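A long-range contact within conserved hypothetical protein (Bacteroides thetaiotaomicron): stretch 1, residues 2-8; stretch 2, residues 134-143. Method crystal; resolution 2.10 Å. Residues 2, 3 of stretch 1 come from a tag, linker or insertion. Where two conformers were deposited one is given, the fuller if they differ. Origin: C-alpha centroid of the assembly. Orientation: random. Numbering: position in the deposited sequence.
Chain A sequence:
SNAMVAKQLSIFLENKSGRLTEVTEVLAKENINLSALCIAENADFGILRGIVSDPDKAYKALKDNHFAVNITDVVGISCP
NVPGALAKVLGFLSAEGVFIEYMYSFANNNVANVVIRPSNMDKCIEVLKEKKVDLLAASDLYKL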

ATOM      1  N   ASN A   2     -26.246   0.565 -14.619  1.00 43.02           N
ATOM      2  CA  ASN A   2     -25.525   1.838 -14.368  1.00 41.75           C
ATOM      3  C   ASN A   2     -24.561   2.148 -15.559  1.00 41.84           C
ATOM      4  O   ASN A   2     -23.964   3.266 -15.626  1.00 42.73           O
ATOM      5  N   ALA A   3     -24.361   1.085 -16.385  1.00 39.44           N
ATOM      6  CA  ALA A   3     -23.818   1.003 -17.779  1.00 37.57           C
ATOM      7  C   ALA A   3     -22.296   1.055 -17.977  1.00 35.35           C
ATOM      8  O   ALA A   3     -21.692   0.078 -18.454  1.00 33.84           O
HETATM    9  N   MSE A   4     -21.711   2.217 -17.662  1.00 33.15           N
HETATM   10  CA  MSE A   4     -20.292   2.442 -17.830  0.50 32.19           C
HETATM   11  C   MSE A   4     -19.587   2.025 -16.543  1.00 30.94           C
HETATM   12  O   MSE A   4     -18.380   1.991 -16.487  1.00 31.73           O
ATOM     13  N   VAL A   5     -20.347   1.721 -15.505  1.00 28.32           N
ATOM     14  CA  VAL A   5     -19.732   1.289 -14.255  1.00 25.99           C
ATOM     15  C   VAL A   5     -19.435  -0.208 -14.299  1.00 25.58           C
ATOM     16  O   VAL A   5     -20.319  -1.065 -14.469  1.00 24.25           O
ATOM     17  N   ALA A   6     -18.155  -0.517 -14.150  1.00 25.07           N
ATOM     18  CA  ALA A   6     -17.665  -1.862 -14.226  1.00 22.74           C
ATOM     19  C   ALA A   6     -17.333  -2.448 -12.854  1.00 22.29           C
ATOM     20  O   ALA A   6     -17.045  -1.756 -11.900  1.00 19.47           O
ATOM     21  N   LYS A   7     -17.374  -3.769 -12.788  1.00 22.01           N
ATOM     22  CA  LYS A   7     -17.005  -4.497 -11.600  1.00 22.35           C
ATOM     23  C   LYS A   7     -15.525  -4.858 -11.713  1.00 23.07           C
ATOM     24  O   LYS A   7     -15.075  -5.483 -12.693  1.00 22.84           O
ATOM     25  N   GLN A   8     -14.759  -4.400 -10.727  1.00 21.27           N
ATOM     26  CA  GLN A   8     -13.402  -4.829 -10.577  1.00 20.91           C
ATOM     27  C   GLN A   8     -13.296  -5.831  -9.432  1.00 20.55           C
ATOM     28  O   GLN A   8     -13.833  -5.624  -8.347  1.00 21.83           O
ATOM     29  N   ASP A 134     -14.070   9.346 -24.557  1.00 24.86           N
ATOM     30  CA  ASP A 134     -14.561   8.010 -24.867  0.50 24.89           C
ATOM     31  C   ASP A 134     -14.644   7.213 -23.564  1.00 24.55           C
ATOM     32  O   ASP A 134     -13.640   6.884 -22.991  1.00 25.08           O
ATOM     33  N   LEU A 135     -15.847   6.945 -23.076  1.00 25.42           N
ATOM     34  CA  LEU A 135     -15.984   6.084 -21.919  1.00 27.03           C
ATOM     35  C   LEU A 135     -16.103   4.716 -22.515  1.00 27.69           C
ATOM     36  O   LEU A 135     -16.586   4.569 -23.667  1.00 29.62           O
ATOM     37  N   LEU A 136     -15.719   3.708 -21.750  1.00 27.09           N
ATOM     38  CA  LEU A 136     -15.994   2.297 -22.164  1.00 26.55           C
ATOM     39  C   LEU A 136     -17.235   1.753 -21.431  1.00 25.63           C
ATOM     40  O   LEU A 136     -17.395   1.965 -20.214  1.00 27.01           O
ATOM     41  N   ALA A 137     -18.150   1.116 -22.150  1.00 22.66           N
ATOM     42  CA  ALA A 137     -19.234   0.369 -21.502  1.00 21.17           C
ATOM     43  C   ALA A 137     -18.558  -0.686 -20.618  1.00 21.12           C
ATOM     44  O   ALA A 137     -17.445  -1.136 -20.957  1.00 22.41           O
ATOM     45  N   ALA A 138     -19.168  -1.090 -19.496  1.00 19.95           N
ATOM     46  CA  ALA A 138     -18.507  -2.127 -18.653  1.00 20.14           C
ATOM     47  C   ALA A 138     -18.219  -3.341 -19.527  1.00 21.60           C
ATOM     48  O   ALA A 138     -17.198  -3.907 -19.440  1.00 22.15           O
ATOM     49  N   SER A 139     -19.169  -3.717 -20.375  1.00 21.99           N
ATOM     50  CA  SER A 139     -19.040  -4.874 -21.259  1.00 23.17           C
ATOM     51  C   SER A 139     -17.875  -4.753 -22.243  1.00 23.15           C
ATOM     52  O   SER A 139     -17.239  -5.758 -22.516  1.00 24.13           O
ATOM     53  N   ASP A 140     -17.539  -3.539 -22.705  1.00 23.47           N
ATOM     54  CA  ASP A 140     -16.346  -3.306 -23.548  1.00 23.87           C
ATOM     55  C   ASP A 140     -15.060  -3.622 -22.790  1.00 24.27           C
ATOM     56  O   ASP A 140     -14.113  -4.239 -23.296  1.00 24.68           O
ATOM     57  N   LEU A 141     -15.029  -3.189 -21.542  1.00 24.54           N
ATOM     58  CA  LEU A 141     -13.933  -3.436 -20.669  1.00 24.27           C
ATOM     59  C   LEU A 141     -13.710  -4.955 -20.401  1.00 25.71           C
ATOM     60  O   LEU A 141     -12.561  -5.439 -20.431  1.00 24.21           O
ATOM     61  N   TYR A 142     -14.786  -5.681 -20.119  1.00 25.70           N
ATOM     62  CA  TYR A 142     -14.708  -7.144 -19.923  1.00 28.94           C
ATOM     63  C   TYR A 142     -14.261  -8.013 -21.151  1.00 30.04           C
ATOM     64  O   TYR A 142     -14.064  -9.247 -21.052  1.00 31.76           O
ATOM     65  N   LYS A 143     -14.169  -7.418 -22.334  1.00 29.82           N
ATOM     66  CA  LYS A 143     -13.800  -8.197 -23.536  1.00 28.89           C
ATOM     67  C   LYS A 143     -12.554  -7.619 -24.218  1.00 27.96           C
ATOM     68  O   LYS A 143     -12.346  -7.821 -25.424  1.00 29.19           O
TER

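Contact between the two stretches begins at Leu 135, whose CA-to-CB bond points toward stretch 1. Its chi1 is m and its chi2 lies between wells at 147°; Leu 135 CB meets the methyl CE of Met 4, a selenomethionine, at 4.0 Å. Leu 136 (m, t) points away and contributes its backbone instead, its O lying 3.8 Å from Met 4 CA. The Met 4 side chain leaves its backbone sideways and, with rotamer m, m, t, also places SE 4.5 Å from the CB of Ala 137.

Ala 137 occupies the N-cap position of the helix that follows, and its N donates a hydrogen bond to Asp 140 OD2 at 3.1 Å. At the first helical residue, Ala 138 N donates a nearly linear hydrogen bond of 3.0 Å to the O of Ala 3, a tag residue. The methyl of Ala 138 points toward stretch 1, where its CB sits 3.8 Å from Ala 6 CB; the CA atoms of Ala 6 and Ala 138 are 4.5 Å apart here. One helical turn on, Leu 141 (t, p) brings CD2 to 3.7 Å from Ala 6 CB.

Tyr 142 starts sideways, but its m rotamer carries the ring end to the strand. Tyr 142 CE1 lies 4.0 Å from Ala 6 CB, and Tyr 142 OH accepts a 2.9 Å hydrogen bond from Lys 7 N.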

ATOM      1  CB  ASN A   2     -24.701   1.651 -13.075  1.00 42.12           C
ATOM      2  CG  ASN A   2     -24.097   0.225 -12.968  1.00 43.99           C
ATOM      3  OD1 ASN A   2     -24.454  -0.572 -12.082  1.00 43.50           O
ATOM      4  ND2 ASN A   2     -23.207  -0.106 -13.910  1.00 44.28           N
ATOM      5  CB  ALA A   3     -24.507   1.964 -18.714  1.00 37.08           C
HETATM    6  CB  MSE A   4     -19.995   3.914 -18.182  0.50 32.57           C
HETATM    7  CG  MSE A   4     -20.857   4.540 -19.315  0.50 33.60           C
HETATM    8 SE   MSE A   4     -20.477   3.963 -21.186  0.50 38.44          SE
HETATM    9  CE  MSE A   4     -21.009   5.614 -22.160  0.50 34.00           C
ATOM     10  CB  VAL A   5     -20.555   1.665 -12.990  1.00 26.12           C
ATOM     11  CG1 VAL A   5     -19.884   1.159 -11.745  1.00 26.14           C
ATOM     12  CG2 VAL A   5     -20.713   3.175 -12.857  1.00 27.04           C
ATOM     13  CB  ALA A   6     -16.470  -1.916 -15.145  1.00 23.15           C
ATOM     14  CB  LYS A   7     -17.886  -5.746 -11.455  1.00 22.52           C
ATOM     15  CG  LYS A   7     -19.381  -5.430 -11.183  1.00 19.94           C
ATOM     16  CD  LYS A   7     -20.186  -6.736 -11.102  1.00 25.19           C
ATOM     17  CE  LYS A   7     -21.100  -6.749  -9.864  1.00 31.08           C
ATOM     18  NZ  LYS A   7     -22.313  -7.556 -10.108  1.00 31.61           N
ATOM     19  CB  GLN A   8     -12.536  -3.631 -10.297  1.00 18.17           C
ATOM     20  CG  GLN A   8     -11.093  -3.959 -10.009  1.00 21.14           C
ATOM     21  CD  GLN A   8     -10.390  -2.764  -9.386  1.00 22.27           C
ATOM     22  OE1 GLN A   8     -10.466  -2.544  -8.171  1.00 24.39           O
ATOM     23  NE2 GLN A   8      -9.727  -1.988 -10.208  1.00 14.90           N
ATOM     24  CB  ASP A 134     -13.618   7.293 -25.841  0.50 24.15           C
ATOM     25  CG  ASP A 134     -13.479   8.008 -27.169  0.50 23.59           C
ATOM     26  OD1 ASP A 134     -14.414   8.732 -27.592  0.50 22.44           O
ATOM     27  OD2 ASP A 134     -12.420   7.818 -27.799  0.50 21.77           O
ATOM     28  CB  LEU A 135     -17.230   6.431 -21.100  1.00 27.19           C
ATOM     29  CG  LEU A 135     -17.063   7.581 -20.096  1.00 26.81           C
ATOM     30  CD1 LEU A 135     -18.345   8.423 -19.896  1.00 31.62           C
ATOM     31  CD2 LEU A 135     -16.600   6.962 -18.803  1.00 27.35           C
ATOM     32  CB  LEU A 136     -14.784   1.440 -21.902  1.00 25.75           C
ATOM     33  CG  LEU A 136     -13.455   1.805 -22.598  1.00 29.92           C
ATOM     34  CD1 LEU A 136     -12.345   0.854 -22.102  1.00 35.93           C
ATOM     35  CD2 LEU A 136     -13.490   1.719 -24.116  1.00 36.58           C
ATOM     36  CB  ALA A 137     -20.074  -0.307 -22.533  1.00 18.91           C
ATOM     37  CB  ALA A 138     -19.408  -2.539 -17.507  1.00 19.97           C
ATOM     38  CB  SER A 139     -20.380  -5.114 -21.934  1.00 22.86           C
ATOM     39  OG  SER A 139     -20.620  -4.093 -22.858  1.00 25.28           O
ATOM     40  CB  ASP A 140     -16.222  -1.841 -24.016  1.00 24.01           C
ATOM     41  CG  ASP A 140     -17.226  -1.423 -25.071  1.00 25.03           C
ATOM     42  OD1 ASP A 140     -17.583  -2.214 -25.977  1.00 22.41           O
ATOM     43  OD2 ASP A 140     -17.661  -0.222 -24.956  1.00 29.17           O
ATOM     44  CB  LEU A 141     -14.143  -2.638 -19.380  1.00 24.02           C
ATOM     45  CG  LEU A 141     -13.005  -2.152 -18.540  1.00 23.29           C
ATOM     46  CD1 LEU A 141     -11.850  -1.474 -19.279  1.00 20.66           C
ATOM     47  CD2 LEU A 141     -13.541  -1.249 -17.381  1.00 25.32           C
ATOM     48  CB  TYR A 142     -16.112  -7.631 -19.541  1.00 28.98           C
ATOM     49  CG  TYR A 142     -16.718  -6.985 -18.284  1.00 28.52           C
ATOM     50  CD1 TYR A 142     -15.925  -6.325 -17.301  1.00 28.11           C
ATOM     51  CD2 TYR A 142     -18.098  -7.036 -18.089  1.00 30.22           C
ATOM     52  CE1 TYR A 142     -16.531  -5.778 -16.142  1.00 22.46           C
ATOM     53  CE2 TYR A 142     -18.703  -6.460 -16.965  1.00 27.90           C
ATOM     54  CZ  TYR A 142     -17.922  -5.878 -15.988  1.00 24.29           C
ATOM     55  OH  TYR A 142     -18.607  -5.355 -14.913  1.00 28.56           O
ATOM     56  CB  LYS A 143     -15.005  -8.321 -24.539  1.00 28.66           C
ATOM     57  CG  LYS A 143     -15.406  -7.013 -25.259  1.00 28.99           C
ATOM     58  CD  LYS A 143     -16.405  -7.125 -26.479  1.00 28.12           C
ATOM     59  CE  LYS A 143     -17.836  -7.331 -26.093  1.00 21.32           C
ATOM     60  NZ  LYS A 143     -17.834  -8.376 -25.063  1.00 30.10           N
TER